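Local structure of putative N-acetylneuraminate lyase ([Ruminococcus] gnavus ATCC 29149, 6RB7) at residues E275-Y278 with K279-S282. The protein is a putative lyase of the dihydrodipicolinate synthetase family, whose four-chain assembly is built from (beta/alpha)8-barrel subunits with additional C-terminal helices. Residues are numbered along the deposited sequence; the frame is centred on the assembly and turned at random.
Sequences EIIY and KMCS
The peptide group carrying the Ile276 carbonyl is met almost head-on by Met280, whose N lies 2.9 Å from Ile276 O, while at the carbonyl of Glu275 the Lys279 N-H comes in 26° off the plane, with its N 3.0 Å from Glu275 O. The aromatic ring of Tyr278 turns away from the following turn, toward the second subunit, where Met209 packs on the side chain and Gln208 hydrogen-bonds the phenol OH. Cys281 N bonds Ile277 O at 2.9 Å and adds a weak bond to Tyr278 O. Alongside these backbone bonds, the chain of Met280 first passes CG close to Ile276 O, then bends at its last torsion (chi3 -63°), which swings CE back beside the preceding turn. The methyl thus sits 4.2 Å from Ile276 CG2 and slightly farther from Ile277 CG1. In this family a (beta/alpha)8 barrel is followed by C-terminal helices, and helix 263-281 is one of these: Ile276 leans on Met327 and Ile328 of helix 317-335, whereas Met280 packs against Val290, Ile291 and Ile294 of helix 287-299. Another side of the helix is lined by Ile277, whose CG2 branch lies 4.1 Å from Cys281 SG, its neighbour one turn on. The lysine chain, bent at two torsions, leads its NZ away to a salt bridge with Glu323. Two donors of Ser282 grip Lys279 O: the backbone N at 3.1 Å and OG at 2.7 Å. With chi1 at 76°, the hydroxyl stands between its own N and carbonyl carbon and folds back to meet a lone pair of that oxygen in the carbonyl plane.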
# COMPACT_ATOMS: atom_id res chain seq x y z
N GLU A 275 8.40 15.77 -20.05
CA GLU A 275 9.88 15.66 -20.11
C GLU A 275 10.52 16.71 -19.20
O GLU A 275 11.51 16.40 -18.50
CB GLU A 275 10.29 15.80 -21.57
CG GLU A 275 11.75 15.58 -21.84
CD GLU A 275 12.15 15.81 -23.30
OE1 GLU A 275 11.64 16.80 -23.97
OE2 GLU A 275 12.97 15.01 -23.79
N ILE A 276 9.99 17.93 -19.23
CA ILE A 276 10.49 19.02 -18.36
C ILE A 276 10.27 18.64 -16.90
O ILE A 276 11.16 18.82 -16.07
CB ILE A 276 9.84 20.37 -18.76
CG1 ILE A 276 10.35 20.80 -20.13
CG2 ILE A 276 10.05 21.43 -17.69
CD1 ILE A 276 9.47 21.75 -20.84
N ILE A 277 9.07 18.16 -16.53
CA ILE A 277 8.81 17.78 -15.13
C ILE A 277 9.82 16.72 -14.70
O ILE A 277 10.38 16.83 -13.59
CB ILE A 277 7.36 17.29 -14.96
CG1 ILE A 277 6.37 18.42 -15.25
CG2 ILE A 277 7.17 16.69 -13.58
CD1 ILE A 277 4.95 17.97 -15.30
N TYR A 278 10.05 15.70 -15.53
CA TYR A 278 10.96 14.61 -15.13
C TYR A 278 12.37 15.19 -14.94
O TYR A 278 13.05 14.82 -13.93
CB TYR A 278 10.92 13.46 -16.11
CG TYR A 278 9.53 12.91 -16.38
CD1 TYR A 278 8.54 12.92 -15.41
CD2 TYR A 278 9.20 12.45 -17.63
CE1 TYR A 278 7.27 12.47 -15.69
CE2 TYR A 278 7.93 11.95 -17.91
CZ TYR A 278 6.97 11.96 -16.95
OH TYR A 278 5.69 11.54 -17.21
N LYS A 279 12.77 16.11 -15.79
CA LYS A 279 14.10 16.76 -15.63
C LYS A 279 14.14 17.55 -14.31
O LYS A 279 15.10 17.42 -13.55
CB LYS A 279 14.38 17.66 -16.83
CG LYS A 279 15.74 18.37 -16.77
CD LYS A 279 16.91 17.45 -16.79
CE LYS A 279 17.00 16.61 -18.03
NZ LYS A 279 18.34 15.95 -18.08
N MET A 280 13.11 18.32 -14.00
CA MET A 280 13.13 19.11 -12.76
C MET A 280 13.17 18.18 -11.55
O MET A 280 13.76 18.55 -10.55
CB MET A 280 11.92 20.02 -12.68
CG MET A 280 11.88 21.03 -13.81
SD MET A 280 10.70 22.37 -13.58
CE MET A 280 9.16 21.43 -13.56
N CYS A 281 12.53 17.02 -11.63
CA CYS A 281 12.46 16.09 -10.47
C CYS A 281 13.74 15.27 -10.33
O CYS A 281 13.87 14.56 -9.31
CB CYS A 281 11.25 15.18 -10.62
SG CYS A 281 9.69 16.06 -10.36
N SER A 282 14.67 15.37 -11.28
CA SER A 282 15.94 14.60 -11.28
C SER A 282 17.00 15.26 -10.39
O SER A 282 18.05 14.65 -10.18
CB SER A 282 16.44 14.39 -12.68
OG SER A 282 17.04 15.57 -13.22